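Local coordinates for BluB-like flavoprotein (Clostridium difficile 630, PDB 3EO8) that binds flavin mononucleotide and is probably an oxidoreductase of the nitroreductase family, at residues 100-110 with 185-196. Numbering follows the deposited sequence.
Sequences APVLVLVFTKV and KGEYFLGAMLAL
One face of the Tyr188 ring carries the aliphatic chain of Lys109, whose CB lies 4.0 Å from the ring centroid, only 7° off the normal, a CH-pi contact. With CG between backbone N and carbonyl carbon (chi1 65°) and the rest extended, Lys109 runs across the ring to its hydroxyl, where a water at the ring's edge, in plane, joins Tyr188 OH to Lys109 NZ. Glu187 OE2 stays 4.1 Å from that NZ, too far for a salt bridge. The Phe189 ring turns one face to Thr108 O, which sits nearer the ring's border than its centre, and packs CE1 against Thr108 CG2 at 3.6 Å. Phe107 has Leu190 CA over one face and the Tyr188 backbone at its edge.

Beyond the rings the pair illustrates how an antiparallel ladder absorbs an extra residue. Val104 and Leu194 exchange two hydrogen bonds in the carbonyl planes, whereas Val106 O accepts from both Gly191 N (2.7 Å) and Ala192 N (3.2 Å): a classic beta bulge, shifting the register by one. Leu105 and the selenomethionine Met193 run alongside each other, Leu105 CD2 3.6 Å from Met193 SE; on the opposite face Val106 CG2 meets Leu194 CD1.

At the bulge, Gln140 of the second subunit donates a hydrogen bond from NE2 to Gly191 O, and the Ala192 side chain lies about 6 Å from a bound FMN. These are the central strands of the four-stranded antiparallel sheet, between 47-51 and 159-163. Helix 170-181 packs on Leu105 and Leu190, helix 137-155 on Thr108, Ala192 and Leu194.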
ATOM      1  N   ALA A 100       8.779 -18.641  12.533  1.00 24.70           N
ATOM      2  CA  ALA A 100       9.351 -18.714  11.186  1.00 24.11           C
ATOM      3  C   ALA A 100      10.877 -18.690  11.217  1.00 24.40           C
ATOM      4  O   ALA A 100      11.468 -18.131  12.136  1.00 24.20           O
ATOM      5  CB  ALA A 100       8.827 -17.574  10.335  1.00 24.06           C
ATOM      6  N   PRO A 101      11.519 -19.281  10.189  1.00 24.74           N
ATOM      7  CA  PRO A 101      12.959 -19.215  10.014  1.00 24.25           C
ATOM      8  C   PRO A 101      13.502 -17.862   9.573  1.00 24.45           C
ATOM      9  O   PRO A 101      14.676 -17.608   9.750  1.00 24.32           O
ATOM     10  CB  PRO A 101      13.230 -20.292   8.949  1.00 23.99           C
ATOM     11  CG  PRO A 101      11.948 -20.357   8.141  1.00 24.16           C
ATOM     12  CD  PRO A 101      10.850 -20.058   9.126  1.00 24.61           C
ATOM     13  N   VAL A 102      12.669 -16.992   9.019  1.00 24.81           N
ATOM     14  CA  VAL A 102      13.142 -15.710   8.487  1.00 24.39           C
ATOM     15  C   VAL A 102      12.232 -14.597   8.940  1.00 24.59           C
ATOM     16  O   VAL A 102      11.015 -14.738   8.892  1.00 25.10           O
ATOM     17  CB  VAL A 102      13.175 -15.712   6.940  1.00 24.97           C
ATOM     18  CG1 VAL A 102      13.633 -14.355   6.404  1.00 24.63           C
ATOM     19  CG2 VAL A 102      14.031 -16.858   6.415  1.00 24.52           C
ATOM     20  N   LEU A 103      12.836 -13.503   9.392  1.00 24.09           N
ATOM     21  CA  LEU A 103      12.156 -12.246   9.678  1.00 23.55           C
ATOM     22  C   LEU A 103      12.691 -11.217   8.687  1.00 24.04           C
ATOM     23  O   LEU A 103      13.891 -11.019   8.604  1.00 24.51           O
ATOM     24  CB  LEU A 103      12.441 -11.743  11.088  1.00 23.91           C
ATOM     25  CG  LEU A 103      11.792 -10.431  11.475  1.00 24.14           C
ATOM     26  CD1 LEU A 103      10.263 -10.567  11.353  1.00 22.62           C
ATOM     27  CD2 LEU A 103      12.237  -9.990  12.880  1.00 23.21           C
ATOM     28  N   VAL A 104      11.796 -10.546   7.963  1.00 24.47           N
ATOM     29  CA  VAL A 104      12.211  -9.475   7.076  1.00 24.40           C
ATOM     30  C   VAL A 104      11.688  -8.162   7.645  1.00 24.37           C
ATOM     31  O   VAL A 104      10.510  -8.034   7.929  1.00 26.03           O
ATOM     32  CB  VAL A 104      11.688  -9.669   5.666  1.00 24.93           C
ATOM     33  CG1 VAL A 104      12.266  -8.591   4.756  1.00 23.94           C
ATOM     34  CG2 VAL A 104      12.017 -11.106   5.148  1.00 24.26           C
ATOM     35  N   LEU A 105      12.557  -7.190   7.847  1.00 23.48           N
ATOM     36  CA  LEU A 105      12.128  -5.888   8.271  1.00 23.80           C
ATOM     37  C   LEU A 105      12.076  -5.051   7.032  1.00 24.46           C
ATOM     38  O   LEU A 105      13.089  -4.935   6.307  1.00 25.28           O
ATOM     39  CB  LEU A 105      13.104  -5.268   9.267  1.00 23.37           C
ATOM     40  CG  LEU A 105      13.409  -6.091  10.513  1.00 24.35           C
ATOM     41  CD1 LEU A 105      14.410  -5.325  11.346  1.00 24.00           C
ATOM     42  CD2 LEU A 105      12.178  -6.408  11.281  1.00 24.10           C
ATOM     43  N   VAL A 106      10.905  -4.492   6.766  1.00 24.73           N
ATOM     44  CA  VAL A 106      10.721  -3.689   5.583  1.00 24.49           C
ATOM     45  C   VAL A 106      10.760  -2.245   6.017  1.00 24.33           C
ATOM     46  O   VAL A 106       9.822  -1.744   6.677  1.00 23.93           O
ATOM     47  CB  VAL A 106       9.415  -3.996   4.848  1.00 24.56           C
ATOM     48  CG1 VAL A 106       9.484  -3.342   3.529  1.00 27.04           C
ATOM     49  CG2 VAL A 106       9.250  -5.533   4.653  1.00 26.46           C
ATOM     50  N   PHE A 107      11.872  -1.593   5.675  1.00 24.18           N
ATOM     51  CA  PHE A 107      12.058  -0.166   5.943  1.00 23.44           C
ATOM     52  C   PHE A 107      11.479   0.645   4.792  1.00 23.30           C
ATOM     53  O   PHE A 107      11.396   0.180   3.667  1.00 23.14           O
ATOM     54  CB  PHE A 107      13.539   0.190   6.128  1.00 23.60           C
ATOM     55  CG  PHE A 107      14.064  -0.111   7.507  1.00 23.46           C
ATOM     56  CD1 PHE A 107      14.309  -1.419   7.903  1.00 23.10           C
ATOM     57  CD2 PHE A 107      14.277   0.906   8.417  1.00 22.88           C
ATOM     58  CE1 PHE A 107      14.799  -1.702   9.182  1.00 23.83           C
ATOM     59  CE2 PHE A 107      14.729   0.645   9.697  1.00 24.69           C
ATOM     60  CZ  PHE A 107      15.003  -0.665  10.091  1.00 24.92           C
ATOM     61  N   THR A 108      11.084   1.870   5.092  1.00 22.93           N
ATOM     62  CA  THR A 108      10.452   2.736   4.117  1.00 23.68           C
ATOM     63  C   THR A 108      10.812   4.185   4.501  1.00 23.81           C
ATOM     64  O   THR A 108      11.506   4.420   5.487  1.00 23.96           O
ATOM     65  CB  THR A 108       8.921   2.486   4.061  1.00 24.13           C
ATOM     66  OG1 THR A 108       8.347   3.186   2.948  1.00 24.49           O
ATOM     67  CG2 THR A 108       8.225   2.913   5.380  1.00 24.07           C
ATOM     68  N   LYS A 109      10.423   5.130   3.672  1.00 23.65           N
ATOM     69  CA  LYS A 109      10.614   6.529   3.933  1.00 24.67           C
ATOM     70  C   LYS A 109       9.411   7.341   3.434  1.00 25.85           C
ATOM     71  O   LYS A 109       8.609   6.861   2.609  1.00 25.51           O
ATOM     72  CB  LYS A 109      11.917   7.018   3.303  1.00 24.71           C
ATOM     73  CG  LYS A 109      11.964   6.981   1.775  1.00 25.59           C
ATOM     74  CD  LYS A 109      13.215   7.660   1.217  1.00 26.00           C
ATOM     75  CE  LYS A 109      13.306   7.384  -0.297  1.00 28.63           C
ATOM     76  NZ  LYS A 109      14.249   8.259  -1.059  1.00 27.96           N
ATOM     77  N   VAL A 110       9.268   8.558   3.953  1.00 26.47           N
ATOM     78  CA  VAL A 110       8.123   9.390   3.609  1.00 27.67           C
ATOM     79  C   VAL A 110       8.191   9.808   2.149  1.00 27.91           C
ATOM     80  O   VAL A 110       9.267  10.095   1.631  1.00 29.59           O
ATOM     81  CB  VAL A 110       8.035  10.660   4.512  1.00 27.90           C
ATOM     82  CG1 VAL A 110       6.983  11.621   3.976  1.00 30.56           C
ATOM     83  CG2 VAL A 110       7.729  10.286   5.932  1.00 30.12           C
ATOM     84  N   LYS A 185      19.988   3.055   9.050  1.00 27.06           N
ATOM     85  CA  LYS A 185      18.680   3.273   8.409  1.00 27.05           C
ATOM     86  C   LYS A 185      18.596   4.598   7.653  1.00 27.86           C
ATOM     87  O   LYS A 185      17.725   4.766   6.802  1.00 27.22           O
ATOM     88  CB  LYS A 185      17.567   3.200   9.432  1.00 26.79           C
ATOM     89  CG  LYS A 185      17.552   4.336  10.464  1.00 27.00           C
ATOM     90  CD  LYS A 185      16.681   3.997  11.686  1.00 27.31           C
ATOM     91  CE  LYS A 185      16.801   5.076  12.754  1.00 25.78           C
ATOM     92  NZ  LYS A 185      16.264   4.631  14.084  1.00 28.67           N
ATOM     93  N   GLY A 186      19.482   5.544   7.982  1.00 28.60           N
ATOM     94  CA  GLY A 186      19.406   6.883   7.426  1.00 29.35           C
ATOM     95  C   GLY A 186      18.041   7.506   7.656  1.00 29.39           C
ATOM     96  O   GLY A 186      17.604   7.603   8.793  1.00 29.00           O
ATOM     97  N   GLU A 187      17.379   7.921   6.571  1.00 29.87           N
ATOM     98  CA  GLU A 187      16.082   8.604   6.652  1.00 30.74           C
ATOM     99  C   GLU A 187      14.902   7.617   6.714  1.00 28.89           C
ATOM    100  O   GLU A 187      13.735   8.032   6.823  1.00 27.17           O
ATOM    101  CB  GLU A 187      15.914   9.567   5.454  1.00 31.44           C
ATOM    102  CG  GLU A 187      15.638   8.862   4.122  1.00 36.06           C
ATOM    103  CD  GLU A 187      15.955   9.703   2.865  1.00 36.50           C
ATOM    104  OE1 GLU A 187      15.350  10.803   2.715  1.00 44.47           O
ATOM    105  OE2 GLU A 187      16.759   9.240   2.005  1.00 43.49           O
ATOM    106  N   TYR A 188      15.210   6.329   6.613  1.00 26.86           N
ATOM    107  CA  TYR A 188      14.193   5.296   6.574  1.00 25.88           C
ATOM    108  C   TYR A 188      13.782   4.897   7.985  1.00 25.46           C
ATOM    109  O   TYR A 188      14.503   5.134   8.946  1.00 24.73           O
ATOM    110  CB  TYR A 188      14.668   4.068   5.813  1.00 26.10           C
ATOM    111  CG  TYR A 188      14.800   4.228   4.304  1.00 25.92           C
ATOM    112  CD1 TYR A 188      15.736   5.106   3.749  1.00 27.52           C
ATOM    113  CD2 TYR A 188      14.008   3.476   3.439  1.00 28.33           C
ATOM    114  CE1 TYR A 188      15.860   5.246   2.362  1.00 28.32           C
ATOM    115  CE2 TYR A 188      14.128   3.597   2.053  1.00 28.92           C
ATOM    116  CZ  TYR A 188      15.045   4.489   1.522  1.00 29.35           C
ATOM    117  OH  TYR A 188      15.139   4.578   0.144  1.00 30.23           O
ATOM    118  N   PHE A 189      12.608   4.297   8.090  1.00 24.58           N
ATOM    119  CA  PHE A 189      12.052   3.823   9.344  1.00 24.85           C
ATOM    120  C   PHE A 189      11.312   2.516   9.046  1.00 24.38           C
ATOM    121  O   PHE A 189      11.000   2.203   7.885  1.00 24.27           O
ATOM    122  CB  PHE A 189      11.128   4.885   9.974  1.00 25.07           C
ATOM    123  CG  PHE A 189      10.098   5.480   9.013  1.00 24.96           C
ATOM    124  CD1 PHE A 189       8.849   4.885   8.826  1.00 24.17           C
ATOM    125  CD2 PHE A 189      10.375   6.643   8.306  1.00 26.20           C
ATOM    126  CE1 PHE A 189       7.925   5.447   7.930  1.00 24.32           C
ATOM    127  CE2 PHE A 189       9.456   7.204   7.437  1.00 24.56           C
ATOM    128  CZ  PHE A 189       8.228   6.601   7.237  1.00 24.34           C
ATOM    129  N   LEU A 190      11.057   1.739  10.095  1.00 24.20           N
ATOM    130  CA  LEU A 190      10.389   0.452   9.937  1.00 23.64           C
ATOM    131  C   LEU A 190       8.976   0.680   9.424  1.00 23.87           C
ATOM    132  O   LEU A 190       8.210   1.452  10.003  1.00 23.94           O
ATOM    133  CB  LEU A 190      10.378  -0.293  11.254  1.00 23.88           C
ATOM    134  CG  LEU A 190       9.818  -1.691  11.173  1.00 23.84           C
ATOM    135  CD1 LEU A 190      10.725  -2.584  10.366  1.00 22.12           C
ATOM    136  CD2 LEU A 190       9.561  -2.211  12.587  1.00 24.08           C
ATOM    137  N   GLY A 191       8.638   0.071   8.297  1.00 22.83           N
ATOM    138  CA  GLY A 191       7.270   0.148   7.789  1.00 23.78           C
ATOM    139  C   GLY A 191       6.418  -1.062   8.158  1.00 24.21           C
ATOM    140  O   GLY A 191       5.249  -0.935   8.531  1.00 25.38           O
ATOM    141  N   ALA A 192       7.003  -2.244   8.008  1.00 24.04           N
ATOM    142  CA  ALA A 192       6.297  -3.494   8.210  1.00 24.51           C
ATOM    143  C   ALA A 192       7.345  -4.582   8.473  1.00 24.64           C
ATOM    144  O   ALA A 192       8.534  -4.350   8.215  1.00 24.23           O
ATOM    145  CB  ALA A 192       5.442  -3.837   6.984  1.00 25.22           C
HETATM  146  N   MSE A 193       6.918  -5.725   9.023  1.00 23.75           N
HETATM  147  CA  MSE A 193       7.710  -6.944   8.984  1.00 23.51           C
HETATM  148  C   MSE A 193       6.967  -8.017   8.229  1.00 24.00           C
HETATM  149  O   MSE A 193       5.744  -7.948   8.014  1.00 22.63           O
HETATM  150  CB  MSE A 193       8.077  -7.469  10.377  1.00 23.76           C
HETATM  151  CG  MSE A 193       8.341  -6.379  11.398  1.00 25.05           C
HETATM  152 SE   MSE A 193       9.122  -6.964  13.062  0.75 21.96          SE
HETATM  153  CE  MSE A 193       7.675  -7.945  13.850  1.00 22.69           C
ATOM    154  N   LEU A 194       7.739  -8.990   7.760  1.00 24.41           N
ATOM    155  CA  LEU A 194       7.203 -10.203   7.164  1.00 24.72           C
ATOM    156  C   LEU A 194       7.771 -11.410   7.904  1.00 25.07           C
ATOM    157  O   LEU A 194       9.017 -11.527   8.075  1.00 25.28           O
ATOM    158  CB  LEU A 194       7.603 -10.295   5.717  1.00 25.33           C
ATOM    159  CG  LEU A 194       6.963  -9.310   4.766  1.00 26.59           C
ATOM    160  CD1 LEU A 194       7.825  -9.137   3.487  1.00 25.74           C
ATOM    161  CD2 LEU A 194       5.593  -9.831   4.449  1.00 26.01           C
ATOM    162  N   ALA A 195       6.877 -12.292   8.355  1.00 25.26           N
ATOM    163  CA  ALA A 195       7.285 -13.611   8.861  1.00 25.08           C
ATOM    164  C   ALA A 195       7.246 -14.550   7.662  1.00 24.92           C
ATOM    165  O   ALA A 195       6.201 -14.682   7.019  1.00 25.38           O
ATOM    166  CB  ALA A 195       6.327 -14.127   9.976  1.00 24.92           C
ATOM    167  N   LEU A 196       8.369 -15.208   7.380  1.00 24.86           N
ATOM    168  CA  LEU A 196       8.561 -15.926   6.130  1.00 23.89           C
ATOM    169  C   LEU A 196       9.097 -17.326   6.354  1.00 23.79           C
ATOM    170  O   LEU A 196      10.089 -17.516   7.050  1.00 24.41           O
ATOM    171  CB  LEU A 196       9.548 -15.145   5.239  1.00 24.27           C
ATOM    172  CG  LEU A 196       9.923 -15.708   3.863  1.00 24.31           C
ATOM    173  CD1 LEU A 196       8.687 -15.797   2.901  1.00 24.78           C
ATOM    174  CD2 LEU A 196      11.096 -14.856   3.250  1.00 24.21           C
TER
HETATM  175  O   HOH W   1      16.809   6.354  -0.717  1.00 26.83           O
HETATM  176  O   HOH W   2      11.616   9.475   5.743  1.00 15.47           O